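Local coordinates for protein WZI (Escherichia coli, PDB 2YNK) that probably serves as an outer membrane carbohydrate-binding beta-barrel, a lectin that underpins assembly of the group 1 capsule, at residues A64-F69 / N101-W106; W106-L111 / G131-V136. One frame throughout, in Å; residues are numbered along the deposited sequence.

Interaction 1 (A64-F69 / N101-W106). With OCT (N-octane), chain L.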
loop_
_atom_site.group_PDB
_atom_site.type_symbol
_atom_site.label_atom_id
_atom_site.label_comp_id
_atom_site.label_asym_id
_atom_site.label_seq_id
_atom_site.Cartn_x
_atom_site.Cartn_y
_atom_site.Cartn_z
ATOM N N ALA A 64 -16.900 4.961 8.451
ATOM C CA ALA A 64 -15.927 5.850 9.082
ATOM C C ALA A 64 -15.082 6.560 8.016
ATOM O O ALA A 64 -15.028 7.782 7.960
ATOM C CB ALA A 64 -15.034 5.061 10.031
ATOM N N LEU A 65 -14.458 5.769 7.156
ATOM C CA LEU A 65 -13.597 6.275 6.099
ATOM C C LEU A 65 -14.296 7.293 5.203
ATOM O O LEU A 65 -13.724 8.348 4.883
ATOM C CB LEU A 65 -13.083 5.108 5.244
ATOM C CG LEU A 65 -12.040 4.229 5.933
ATOM C CD1 LEU A 65 -11.760 2.954 5.152
ATOM C CD2 LEU A 65 -10.770 5.041 6.121
ATOM N N LYS A 66 -15.528 6.986 4.807
ATOM C CA LYS A 66 -16.244 7.819 3.845
ATOM C C LYS A 66 -17.307 8.731 4.467
ATOM O O LYS A 66 -18.169 9.246 3.758
ATOM C CB LYS A 66 -16.855 6.941 2.757
ATOM C CG LYS A 66 -15.818 6.220 1.918
ATOM C CD LYS A 66 -16.412 5.718 0.622
ATOM C CE LYS A 66 -15.337 5.346 -0.372
ATOM N NZ LYS A 66 -14.831 6.534 -1.125
ATOM N N ALA A 67 -17.221 8.956 5.778
ATOM C CA ALA A 67 -18.105 9.898 6.473
ATOM C C ALA A 67 -18.150 11.261 5.784
ATOM O O ALA A 67 -17.155 11.711 5.222
ATOM C CB ALA A 67 -17.654 10.070 7.917
ATOM N N ASP A 68 -19.305 11.917 5.847
ATOM C CA ASP A 68 -19.513 13.207 5.175
ATOM C C ASP A 68 -18.358 14.170 5.383
ATOM O O ASP A 68 -17.894 14.812 4.442
ATOM C CB ASP A 68 -20.806 13.876 5.675
ATOM C CG ASP A 68 -22.062 13.211 5.142
ATOM O OD1 ASP A 68 -21.973 12.460 4.153
ATOM O OD2 ASP A 68 -23.148 13.449 5.714
ATOM N N PHE A 69 -17.915 14.275 6.627
ATOM C CA PHE A 69 -16.815 15.152 6.984
ATOM C C PHE A 69 -15.921 14.408 7.967
ATOM O O PHE A 69 -16.414 13.754 8.883
ATOM C CB PHE A 69 -17.352 16.458 7.570
ATOM C CG PHE A 69 -16.283 17.391 8.056
ATOM C CD1 PHE A 69 -15.265 17.808 7.204
ATOM C CD2 PHE A 69 -16.294 17.866 9.365
ATOM C CE1 PHE A 69 -14.272 18.673 7.648
ATOM C CE2 PHE A 69 -15.305 18.733 9.814
ATOM C CZ PHE A 69 -14.294 19.137 8.954
ATOM N N ASN A 101 -16.406 14.349 2.030
ATOM C CA ASN A 101 -16.692 13.140 1.249
ATOM C C ASN A 101 -18.095 13.114 0.700
ATOM O O ASN A 101 -19.037 13.474 1.385
ATOM C CB ASN A 101 -16.552 11.899 2.119
ATOM C CG ASN A 101 -15.120 11.476 2.303
ATOM O OD1 ASN A 101 -14.354 11.433 1.344
ATOM N ND2 ASN A 101 -14.755 11.137 3.534
ATOM N N ASN A 102 -18.228 12.659 -0.536
ATOM C CA ASN A 102 -19.529 12.388 -1.109
ATOM C C ASN A 102 -19.442 11.409 -2.264
ATOM O O ASN A 102 -18.658 11.595 -3.194
ATOM C CB ASN A 102 -20.191 13.665 -1.592
ATOM C CG ASN A 102 -21.675 13.488 -1.792
ATOM O OD1 ASN A 102 -22.147 13.254 -2.905
ATOM N ND2 ASN A 102 -22.416 13.551 -0.699
ATOM N N SER A 103 -20.263 10.368 -2.210
ATOM C CA SER A 103 -20.225 9.343 -3.236
ATOM C C SER A 103 -21.588 8.741 -3.442
ATOM O O SER A 103 -22.415 8.751 -2.531
ATOM C CB SER A 103 -19.255 8.247 -2.826
ATOM O OG SER A 103 -19.637 7.706 -1.580
ATOM N N GLY A 104 -21.808 8.218 -4.644
ATOM C CA GLY A 104 -23.010 7.462 -4.956
ATOM C C GLY A 104 -22.787 6.369 -5.987
ATOM O O GLY A 104 -21.655 6.029 -6.326
ATOM N N GLU A 105 -23.892 5.815 -6.471
ATOM C CA GLU A 105 -23.893 4.793 -7.515
ATOM C C GLU A 105 -22.766 4.977 -8.554
ATOM O O GLU A 105 -22.038 4.032 -8.851
ATOM C CB GLU A 105 -25.279 4.778 -8.185
ATOM C CG GLU A 105 -25.374 4.054 -9.526
ATOM C CD GLU A 105 -24.994 2.593 -9.441
ATOM O OE1 GLU A 105 -25.213 1.990 -8.370
ATOM O OE2 GLU A 105 -24.481 2.050 -10.445
ATOM N N TRP A 106 -22.613 6.186 -9.088
ATOM C CA TRP A 106 -21.658 6.420 -10.173
ATOM C C TRP A 106 -20.622 7.480 -9.882
ATOM O O TRP A 106 -19.963 7.949 -10.808
ATOM C CB TRP A 106 -22.402 6.764 -11.465
ATOM C CG TRP A 106 -23.276 7.988 -11.348
ATOM C CD1 TRP A 106 -24.593 8.040 -10.918
ATOM C CD2 TRP A 106 -22.921 9.385 -11.643
ATOM N NE1 TRP A 106 -25.064 9.326 -10.930
ATOM C CE2 TRP A 106 -24.117 10.179 -11.354
ATOM C CE3 TRP A 106 -21.779 10.031 -12.105
ATOM C CZ2 TRP A 106 -24.147 11.552 -11.522
ATOM C CZ3 TRP A 106 -21.821 11.421 -12.270
ATOM C CH2 TRP A 106 -22.978 12.161 -11.983
HETATM C C1 OCT L . -25.378 7.672 -14.910
HETATM C C2 OCT L . -24.163 7.662 -15.818
HETATM C C3 OCT L . -23.137 8.731 -15.429
HETATM C C4 OCT L . -21.922 8.748 -16.362
HETATM C C5 OCT L . -20.916 9.835 -15.974
HETATM C C6 OCT L . -19.801 9.995 -17.013
HETATM C C7 OCT L . -19.021 11.300 -16.834
HETATM C C8 OCT L . -17.684 11.267 -17.551
#
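The first torsion of N101, which bonds to A67, sets CG anti to its own carbonyl carbon, beside the backbone N (chi1 -80°). N101 ND2 donates to A67 O at 3.0 Å. The acceptor lies in the amide plane of N101, and the N-H points fairly directly at it (157°). The other branch, OD1, is taken by H110 of the next strand, so both ends of the buried amide are bonded. The backbone adds a second bond: N101 N donates to D68 O at 2.9 Å, almost straight (177°). The donor stands above the carbonyl plane of D68. These bonds sit where helix 49-65 has ended and the chain turns into strand 69-76, the first strand of the outer membrane barrel. Strand 95-104 is its neighbour in the sheet. K66 CD comes 4.4 Å from S103 OG. K66 NZ goes on to L3 O and to a salt bridge with D108. S103 OG bonds the N-terminal A1 N. At the far end of 101-106, a chain L octane lies over one face of the W106 ring, with its C3 3.8 Å from W106 CE3.

Interaction 2 (W106-L111 / G131-V136). With D12 (dodecane), chain D; OCT (N-octane), chain B; OCT (N-octane), chain L.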
loop_
_atom_site.group_PDB
_atom_site.type_symbol
_atom_site.label_atom_id
_atom_site.label_comp_id
_atom_site.label_asym_id
_atom_site.label_seq_id
_atom_site.Cartn_x
_atom_site.Cartn_y
_atom_site.Cartn_z
ATOM N N TRP A 106 -22.613 6.186 -9.088
ATOM C CA TRP A 106 -21.658 6.420 -10.173
ATOM C C TRP A 106 -20.622 7.480 -9.882
ATOM O O TRP A 106 -19.963 7.949 -10.808
ATOM C CB TRP A 106 -22.402 6.764 -11.465
ATOM C CG TRP A 106 -23.276 7.988 -11.348
ATOM C CD1 TRP A 106 -24.593 8.040 -10.918
ATOM C CD2 TRP A 106 -22.921 9.385 -11.643
ATOM N NE1 TRP A 106 -25.064 9.326 -10.930
ATOM C CE2 TRP A 106 -24.117 10.179 -11.354
ATOM C CE3 TRP A 106 -21.779 10.031 -12.105
ATOM C CZ2 TRP A 106 -24.147 11.552 -11.522
ATOM C CZ3 TRP A 106 -21.821 11.421 -12.270
ATOM C CH2 TRP A 106 -22.978 12.161 -11.983
ATOM N N TRP A 107 -20.435 7.853 -8.616
ATOM C CA TRP A 107 -19.482 8.908 -8.283
ATOM C C TRP A 107 -18.859 8.784 -6.922
ATOM O O TRP A 107 -19.464 8.236 -6.006
ATOM C CB TRP A 107 -20.134 10.277 -8.430
ATOM C CG TRP A 107 -21.038 10.682 -7.299
ATOM C CD1 TRP A 107 -20.709 11.439 -6.185
ATOM C CD2 TRP A 107 -22.461 10.391 -7.150
ATOM N NE1 TRP A 107 -21.794 11.621 -5.372
ATOM C CE2 TRP A 107 -22.879 11.019 -5.892
ATOM C CE3 TRP A 107 -23.402 9.692 -7.900
ATOM C CZ2 TRP A 107 -24.189 10.938 -5.429
ATOM C CZ3 TRP A 107 -24.715 9.622 -7.427
ATOM C CH2 TRP A 107 -25.098 10.232 -6.220
ATOM N N ASP A 108 -17.643 9.318 -6.785
ATOM C CA ASP A 108 -16.920 9.334 -5.515
ATOM C C ASP A 108 -16.099 10.614 -5.461
ATOM O O ASP A 108 -15.225 10.833 -6.308
ATOM C CB ASP A 108 -15.995 8.120 -5.434
ATOM C CG ASP A 108 -15.391 7.903 -4.046
ATOM O OD1 ASP A 108 -15.736 8.631 -3.086
ATOM O OD2 ASP A 108 -14.560 6.967 -3.922
ATOM N N VAL A 109 -16.377 11.459 -4.476
ATOM C CA VAL A 109 -15.632 12.697 -4.303
ATOM C C VAL A 109 -15.053 12.772 -2.902
ATOM O O VAL A 109 -15.788 12.681 -1.921
ATOM C CB VAL A 109 -16.521 13.919 -4.552
ATOM C CG1 VAL A 109 -15.823 15.184 -4.080
ATOM C CG2 VAL A 109 -16.858 14.010 -6.028
ATOM N N HIS A 110 -13.732 12.952 -2.833
ATOM C CA HIS A 110 -12.995 13.051 -1.577
ATOM C C HIS A 110 -12.128 14.285 -1.636
ATOM O O HIS A 110 -11.057 14.272 -2.247
ATOM C CB HIS A 110 -12.157 11.788 -1.393
ATOM C CG HIS A 110 -11.380 11.738 -0.095
ATOM N ND1 HIS A 110 -11.949 11.416 1.078
ATOM C CD2 HIS A 110 -10.034 11.951 0.170
ATOM C CE1 HIS A 110 -11.022 11.438 2.046
ATOM N NE2 HIS A 110 -9.849 11.767 1.489
ATOM N N LEU A 111 -12.600 15.380 -1.050
ATOM C CA LEU A 111 -11.828 16.616 -1.023
ATOM C C LEU A 111 -11.039 16.662 0.271
ATOM O O LEU A 111 -11.613 16.795 1.347
ATOM C CB LEU A 111 -12.732 17.846 -1.107
ATOM C CG LEU A 111 -13.526 18.034 -2.394
ATOM C CD1 LEU A 111 -14.227 19.384 -2.382
ATOM C CD2 LEU A 111 -12.624 17.899 -3.614
ATOM N N GLY A 131 -4.320 12.657 -1.280
ATOM C CA GLY A 131 -5.494 11.841 -1.121
ATOM C C GLY A 131 -6.707 12.410 -1.828
ATOM O O GLY A 131 -7.660 11.668 -2.066
ATOM N N ALA A 132 -6.684 13.701 -2.180
ATOM C CA ALA A 132 -7.864 14.342 -2.770
ATOM C C ALA A 132 -8.106 13.798 -4.155
ATOM O O ALA A 132 -7.219 13.862 -4.992
ATOM C CB ALA A 132 -7.716 15.856 -2.830
ATOM N N TYR A 133 -9.299 13.253 -4.387
ATOM C CA TYR A 133 -9.707 12.846 -5.728
ATOM C C TYR A 133 -11.199 13.041 -5.944
ATOM O O TYR A 133 -11.972 13.197 -4.995
ATOM C CB TYR A 133 -9.365 11.372 -5.973
ATOM C CG TYR A 133 -10.181 10.429 -5.114
ATOM C CD1 TYR A 133 -11.434 9.972 -5.528
ATOM C CD2 TYR A 133 -9.712 10.014 -3.876
ATOM C CE1 TYR A 133 -12.191 9.123 -4.726
ATOM C CE2 TYR A 133 -10.449 9.163 -3.072
ATOM C CZ TYR A 133 -11.692 8.719 -3.497
ATOM O OH TYR A 133 -12.418 7.880 -2.677
ATOM N N GLY A 134 -11.583 13.030 -7.213
ATOM C CA GLY A 134 -12.957 12.772 -7.613
ATOM C C GLY A 134 -12.958 11.636 -8.624
ATOM O O GLY A 134 -12.033 11.522 -9.431
ATOM N N ALA A 135 -13.975 10.777 -8.569
ATOM C CA ALA A 135 -14.096 9.675 -9.529
ATOM C C ALA A 135 -15.515 9.525 -10.015
ATOM O O ALA A 135 -16.465 9.871 -9.311
ATOM C CB ALA A 135 -13.611 8.371 -8.925
ATOM N N VAL A 136 -15.645 9.010 -11.234
ATOM C CA VAL A 136 -16.937 8.649 -11.801
ATOM C C VAL A 136 -16.924 7.212 -12.322
ATOM O O VAL A 136 -15.872 6.698 -12.712
ATOM C CB VAL A 136 -17.342 9.586 -12.956
ATOM C CG1 VAL A 136 -17.642 10.976 -12.428
ATOM C CG2 VAL A 136 -16.279 9.605 -14.046
HETATM C C1 D12 D . -24.131 14.434 -7.211
HETATM C C2 D12 D . -23.152 14.157 -8.339
HETATM C C3 D12 D . -21.727 14.646 -8.028
HETATM C C4 D12 D . -20.708 14.120 -9.050
HETATM C C5 D12 D . -19.363 14.858 -9.006
HETATM C C6 D12 D . -18.239 14.053 -9.675
HETATM C C7 D12 D . -17.300 14.915 -10.520
HETATM C C8 D12 D . -15.825 14.498 -10.444
HETATM C C9 D12 D . -15.420 13.524 -11.555
HETATM C C10 D12 D . -13.929 13.587 -11.900
HETATM C C11 D12 D . -13.443 12.272 -12.518
HETATM C C12 D12 D . -12.365 12.462 -13.568
HETATM C C1 OCT B . -11.285 16.920 -6.523
HETATM C C2 OCT B . -10.014 17.152 -7.317
HETATM C C3 OCT B . -8.778 17.142 -6.415
HETATM C C4 OCT B . -7.494 17.390 -7.214
HETATM C C5 OCT B . -6.309 17.726 -6.309
HETATM C C6 OCT B . -4.985 17.727 -7.085
HETATM C C7 OCT B . -4.219 19.059 -7.052
HETATM C C8 OCT B . -2.720 18.884 -6.864
HETATM C C1 OCT L . -25.378 7.672 -14.910
HETATM C C2 OCT L . -24.163 7.662 -15.818
HETATM C C3 OCT L . -23.137 8.731 -15.429
HETATM C C4 OCT L . -21.922 8.748 -16.362
HETATM C C5 OCT L . -20.916 9.835 -15.974
HETATM C C6 OCT L . -19.801 9.995 -17.013
HETATM C C7 OCT L . -19.021 11.300 -16.834
HETATM C C8 OCT L . -17.684 11.267 -17.551
#
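W107-L111 and Y133-V136 run antiparallel, their axes 4.6 Å apart at closest and their directions at 177°. They form one beta hairpin of the barrel wall. D108 with A135 and H110 with Y133 are hydrogen-bonded pairs. W107 with V136 and V109 with G134 are non-hydrogen-bonded pairs, where CA-H...O contacts fill in. Each hydrogen-bonded pair has two backbone bonds; H110 N donates to Y133 O at 2.8 Å.

The two sheet faces differ in chemistry. D108, H110, Y133 and A135 share one. Y133 OH donates to D108 OD2 at 2.6 Å, meeting it from above the carboxylate plane. The carboxylate and the phenol ring stand almost perpendicular (85°). H110 CB rests over the face of the Y133 ring, 3.9 Å from its centroid, as a CH-pi contact. The two rings are near parallel but slid apart and barely overlap.

W107, V109, G134 and V136 line the other face, with a bound dodecane along it. This is consistent with the lipid-facing side of the barrel. W106 CZ3 touches V136 CG1 at 4.2 Å, and V109 CG2 is 3.9 Å from dodecane C6. Dodecane C2 sits over the centre of the W107 ring, 3.9 Å above its plane.

How the interactions relate
Interaction 1 is a surface contact where the turn between helix 49-65 and the first strand meets the second strand, while interaction 2 is buried in the sheet between the third and fourth strands. Strands 95-104 and 107-116 are neighbours in the sheet and connect the two, and W106 belongs to both. Interaction 1 is polar and made mostly by one asparagine and backbone carbonyls. Interaction 2 is a regular strand ladder with a polar face and an alkane-covered face. They join through the backbone of the neighbouring strands and through side chains on the polar face. There S103 CB packs 3.5 Å from D108 OD1. K66 NZ makes a weak hydrogen bond to Y133 OH.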